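Local structure of transcriptional regulator (Methanobacterium thermoautotrophicum, 3BPV) at the interface of chains A and B. The protein represses transcription as a MarR-family regulator, a dimer that probably binds DNA through a winged helix-turn-helix motif in each chain. Sequence-based numbering; all coordinates share one arbitrary frame. Chains: chain A/B, Transcriptional regulator.

Contact 1: the interface of chains A and B. Residues chain A 104, 107-108, 112, 124; chain B 1-4.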
loop_
_atom_site.group_PDB
_atom_site.type_symbol
_atom_site.label_atom_id
_atom_site.label_comp_id
_atom_site.label_asym_id
_atom_site.label_seq_id
_atom_site.Cartn_x
_atom_site.Cartn_y
_atom_site.Cartn_z
ATOM N N GLU A 104 11.670 10.831 -4.426
ATOM C CA GLU A 104 10.291 10.833 -4.917
ATOM C C GLU A 104 10.240 11.466 -6.301
ATOM O O GLU A 104 9.574 10.961 -7.204
ATOM C CB GLU A 104 9.364 11.618 -3.982
ATOM C CG GLU A 104 9.013 10.940 -2.662
ATOM C CD GLU A 104 8.288 9.614 -2.846
ATOM O OE1 GLU A 104 7.666 9.405 -3.909
ATOM O OE2 GLU A 104 8.334 8.786 -1.915
ATOM N N TRP A 107 11.696 9.161 -8.940
ATOM C CA TRP A 107 10.775 8.076 -9.256
ATOM C C TRP A 107 9.692 8.582 -10.208
ATOM O O TRP A 107 9.377 7.937 -11.208
ATOM C CB TRP A 107 10.133 7.532 -7.976
ATOM C CG TRP A 107 9.089 6.500 -8.243
ATOM C CD1 TRP A 107 9.288 5.222 -8.679
ATOM C CD2 TRP A 107 7.671 6.681 -8.151
ATOM N NE1 TRP A 107 8.077 4.596 -8.866
ATOM C CE2 TRP A 107 7.069 5.469 -8.550
ATOM C CE3 TRP A 107 6.850 7.753 -7.774
ATOM C CZ2 TRP A 107 5.682 5.297 -8.583
ATOM C CZ3 TRP A 107 5.468 7.582 -7.808
ATOM C CH2 TRP A 107 4.901 6.362 -8.211
ATOM N N GLU A 108 9.134 9.745 -9.900
ATOM C CA GLU A 108 8.094 10.323 -10.744
ATOM C C GLU A 108 8.605 10.602 -12.152
ATOM O O GLU A 108 7.917 10.318 -13.136
ATOM C CB GLU A 108 7.553 11.613 -10.117
ATOM C CG GLU A 108 6.629 11.363 -8.938
ATOM C CD GLU A 108 6.043 12.635 -8.354
ATOM O OE1 GLU A 108 5.562 13.485 -9.134
ATOM O OE2 GLU A 108 6.050 12.767 -7.111
ATOM N N PHE A 112 6.985 8.866 -15.495
ATOM C CA PHE A 112 6.377 9.705 -16.528
ATOM C C PHE A 112 7.209 9.940 -17.787
ATOM O O PHE A 112 6.865 10.806 -18.586
ATOM C CB PHE A 112 6.039 11.085 -15.945
ATOM C CG PHE A 112 4.829 11.106 -15.049
ATOM C CD1 PHE A 112 3.570 10.789 -15.544
ATOM C CD2 PHE A 112 4.948 11.497 -13.712
ATOM C CE1 PHE A 112 2.438 10.866 -14.719
ATOM C CE2 PHE A 112 3.828 11.577 -12.881
ATOM C CZ PHE A 112 2.571 11.261 -13.389
ATOM N N ARG A 124 -2.050 14.321 -12.675
ATOM C CA ARG A 124 -1.930 14.846 -11.321
ATOM C C ARG A 124 -3.225 15.518 -10.869
ATOM O O ARG A 124 -3.668 15.329 -9.731
ATOM C CB ARG A 124 -0.774 15.848 -11.241
ATOM C CG ARG A 124 -0.587 16.439 -9.859
ATOM C CD ARG A 124 0.065 15.453 -8.906
ATOM N NE ARG A 124 1.461 15.798 -8.648
ATOM C CZ ARG A 124 1.858 16.945 -8.105
ATOM N NH1 ARG A 124 0.964 17.861 -7.758
ATOM N NH2 ARG A 124 3.148 17.180 -7.912
ATOM N N ILE B 1 2.280 17.747 -2.142
ATOM C CA ILE B 1 2.179 16.272 -1.952
ATOM C C ILE B 1 2.740 15.509 -3.150
ATOM O O ILE B 1 2.331 15.738 -4.289
ATOM C CB ILE B 1 0.709 15.839 -1.754
ATOM C CG1 ILE B 1 0.105 16.561 -0.547
ATOM C CG2 ILE B 1 0.630 14.332 -1.557
ATOM C CD1 ILE B 1 -1.371 16.292 -0.349
ATOM N N PRO B 2 3.692 14.593 -2.907
ATOM C CA PRO B 2 4.289 13.803 -3.990
ATOM C C PRO B 2 3.194 12.944 -4.620
ATOM O O PRO B 2 2.193 12.638 -3.972
ATOM C CB PRO B 2 5.335 12.954 -3.267
ATOM C CG PRO B 2 5.684 13.793 -2.060
ATOM C CD PRO B 2 4.334 14.283 -1.621
ATOM N N LEU B 3 3.381 12.554 -5.875
ATOM C CA LEU B 3 2.388 11.729 -6.553
ATOM C C LEU B 3 2.026 10.515 -5.713
ATOM O O LEU B 3 0.851 10.168 -5.572
ATOM C CB LEU B 3 2.911 11.254 -7.909
ATOM C CG LEU B 3 1.959 10.302 -8.652
ATOM C CD1 LEU B 3 0.706 11.060 -9.079
ATOM C CD2 LEU B 3 2.659 9.709 -9.860
ATOM N N LYS B 4 3.034 9.863 -5.151
ATOM C CA LYS B 4 2.771 8.678 -4.354
ATOM C C LYS B 4 1.835 8.987 -3.192
ATOM O O LYS B 4 1.020 8.148 -2.814
ATOM C CB LYS B 4 4.090 8.069 -3.861
ATOM C CG LYS B 4 3.942 6.772 -3.078
ATOM C CD LYS B 4 3.832 7.040 -1.598
ATOM C CE LYS B 4 3.678 5.744 -0.828
ATOM N NZ LYS B 4 3.644 5.987 0.639
HETATM O O HOH W 1 5.836 10.377 -5.648
#

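Contact 2: the interface of chains A and B. Residues chain A 110-111, 113-114; chain B 133, 136-137.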
loop_
_atom_site.group_PDB
_atom_site.type_symbol
_atom_site.label_atom_id
_atom_site.label_comp_id
_atom_site.label_asym_id
_atom_site.label_seq_id
_atom_site.Cartn_x
_atom_site.Cartn_y
_atom_site.Cartn_z
ATOM N N LEU A 110 10.967 9.104 -13.775
ATOM C CA LEU A 110 11.127 7.832 -14.469
ATOM C C LEU A 110 9.769 7.275 -14.897
ATOM O O LEU A 110 9.602 6.805 -16.020
ATOM C CB LEU A 110 11.834 6.819 -13.563
ATOM C CG LEU A 110 13.337 7.011 -13.327
ATOM C CD1 LEU A 110 13.771 6.176 -12.140
ATOM C CD2 LEU A 110 14.117 6.615 -14.570
ATOM N N LEU A 111 8.802 7.332 -13.991
ATOM C CA LEU A 111 7.466 6.824 -14.272
ATOM C C LEU A 111 6.794 7.552 -15.438
ATOM O O LEU A 111 6.121 6.936 -16.263
ATOM C CB LEU A 111 6.592 6.964 -13.024
ATOM C CG LEU A 111 5.314 6.118 -13.020
ATOM C CD1 LEU A 111 5.676 4.676 -12.710
ATOM C CD2 LEU A 111 4.332 6.641 -11.994
ATOM N N ARG A 113 8.280 9.183 -17.978
ATOM C CA ARG A 113 9.127 9.386 -19.155
ATOM C C ARG A 113 8.400 9.433 -20.496
ATOM O O ARG A 113 8.729 10.260 -21.354
ATOM C CB ARG A 113 10.227 8.319 -19.209
ATOM C CG ARG A 113 11.448 8.670 -18.377
ATOM C CD ARG A 113 12.458 7.536 -18.372
ATOM N NE ARG A 113 11.956 6.379 -17.640
ATOM C CZ ARG A 113 12.655 5.273 -17.424
ATOM N NH1 ARG A 113 13.894 5.171 -17.887
ATOM N NH2 ARG A 113 12.116 4.266 -16.749
ATOM N N ASP A 114 7.414 8.561 -20.686
ATOM C CA ASP A 114 6.686 8.519 -21.950
ATOM C C ASP A 114 5.407 9.356 -21.947
ATOM O O ASP A 114 4.535 9.179 -22.795
ATOM C CB ASP A 114 6.358 7.071 -22.307
ATOM C CG ASP A 114 7.596 6.255 -22.627
ATOM O OD1 ASP A 114 7.488 5.015 -22.690
ATOM O OD2 ASP A 114 8.676 6.855 -22.822
ATOM N N GLU B 133 5.023 1.113 -17.313
ATOM C CA GLU B 133 6.342 1.681 -17.050
ATOM C C GLU B 133 6.853 1.155 -15.708
ATOM O O GLU B 133 8.031 0.837 -15.555
ATOM C CB GLU B 133 6.262 3.207 -16.992
ATOM C CG GLU B 133 7.604 3.888 -16.755
ATOM C CD GLU B 133 8.516 3.827 -17.965
ATOM O OE1 GLU B 133 8.146 4.397 -19.011
ATOM O OE2 GLU B 133 9.601 3.214 -17.869
ATOM N N ARG B 136 8.413 -2.142 -16.057
ATOM C CA ARG B 136 9.718 -2.036 -16.703
ATOM C C ARG B 136 10.769 -1.499 -15.739
ATOM O O ARG B 136 11.932 -1.901 -15.790
ATOM C CB ARG B 136 9.643 -1.122 -17.931
ATOM C CG ARG B 136 8.864 -1.695 -19.104
ATOM C CD ARG B 136 9.084 -0.858 -20.357
ATOM N NE ARG B 136 8.509 0.480 -20.249
ATOM C CZ ARG B 136 7.213 0.752 -20.378
ATOM N NH1 ARG B 136 6.349 -0.223 -20.624
ATOM N NH2 ARG B 136 6.780 2.000 -20.263
ATOM N N MET B 137 10.359 -0.582 -14.868
ATOM C CA MET B 137 11.269 0.004 -13.890
ATOM C C MET B 137 11.711 -1.024 -12.854
ATOM O O MET B 137 12.840 -0.976 -12.363
ATOM C CB MET B 137 10.600 1.186 -13.184
ATOM C CG MET B 137 10.435 2.420 -14.056
ATOM S SD MET B 137 9.457 3.705 -13.250
ATOM C CE MET B 137 10.547 4.169 -11.905
HETATM O O HOH W 2 6.204 6.506 -18.971
#

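Contact 1: the interface of chains A and B
A:Glu108 grips the backbone N of B:Leu3, the first residue of chain B helix 3-21. The carboxylate oxygen A:Glu108 OE2 accepts a hydrogen bond from B:Leu3 N at 2.9 Å. The N-H comes from above the carboxylate plane, 59° out of it, and the bond is fairly straight. The A:Glu108 chain runs extended beyond CG (chi2 -177°), which carries the carboxylate out to the end of helix 3-21. An acidic group at a helix N-terminus is probably favoured by the helix dipole.

A water extends this cap. The water lies 2.8 Å from A:Glu108 OE2. The same water is 2.7 Å from A:Glu104 OE1. B:Lys4 N meets this water at 2.9 Å, with the N-H aimed nearly straight at it. Two carboxylates and the next backbone N-H thus share the water. The A:Glu104 chain bends at chi2 (-61°), and this helps bring OE1 to the water.

Apolar contacts centre on B:Leu3. B:Leu3 CB lies 3.5 Å from A:Glu108 CD. B:Leu3 CD2 meets A:Phe112 CE2 tip to tip at 3.7 Å. B:Leu3 CD2 also lies 4.1 Å from A:Trp107 CZ3, with the side chains crossing at about a right angle.

A:Arg124 is a looser neighbour. B:Ile1 O stands over the centre of the A:Arg124 guanidinium face, 4.0 Å from A:Arg124 CZ.

The site places the N-terminus of chain B between helices 97-111 and 117-136 of chain A.

Contact 2: the interface of chains A and B
B:Glu133 and A:Arg113 form a salt bridge across the dimer interface, with A:Arg113 NH2 2.9 Å from B:Glu133 OE2. No N-H of A:Arg113 NH2 is aimed at the carboxylate oxygen, so this is a salt bridge without a hydrogen bond. The guanidinium and carboxylate planes are turned 43° apart. With CG anti to the backbone N (chi1 -179°), B:Glu133 CG lies 3.4 Å from A:Leu111 O. The bend at chi2 turns the carboxylate toward A:Arg113.

B:Met137 supplies the apolar part. The terminal methyl B:Met137 CE presses on A:Leu110 CB at 3.4 Å, a tight contact, and also touches the CD1 branch. The sulfur B:Met137 SD lies 3.8 Å from A:Leu111 CA. The bend at chi3 (67°) turns CE toward A:Leu110, while CG lies near A:Arg113 NH2.

The other carboxylate oxygen, B:Glu133 OE1, meets a water at 2.9 Å. That water also binds A:Leu111 O and A:Asp114 N, so it joins the chain B carboxylate to the backbone at the end of helix 97-111 and just after it.

Second-shell bonds position both charged partners. A:Arg113 NE donates to A:Leu110 O at 2.9 Å, in the carbonyl plane and on a lone pair. The CD2 branch of A:Leu110 covers the centre of one guanidinium face. These contacts limit the rotation of the arginine. Within chain B, B:Arg136 NH2 donates to B:Glu133 OE1 at 3.0 Å, from above the carboxylate plane. The same nitrogen forms a long salt bridge with A:Asp114 OD1. B:Arg136 may help offset the nearby acidic charges of B:Glu133 and A:Asp114.

The site fastens the C-terminal end of chain B to the end of helix 97-111 in chain A, and so helps hold the dimer together.

Contact 1 and contact 2 lie about 12 Å apart, measured between the centres of their C-alpha atoms. Both use helix 97-111 of chain A and the residues that follow it. Contact 1 brings the N-terminal end of chain B to this segment, and contact 2 brings the C-terminal end. Helix 117-136 takes part in both, from chain A in contact 1 and from chain B in contact 2. The two-fold axis repeats each contact with the chains exchanged. Both chain ends thus pack on the partner chain, consistent with the dimer typical of MarR proteins, and may help set how the DNA-binding parts are spaced.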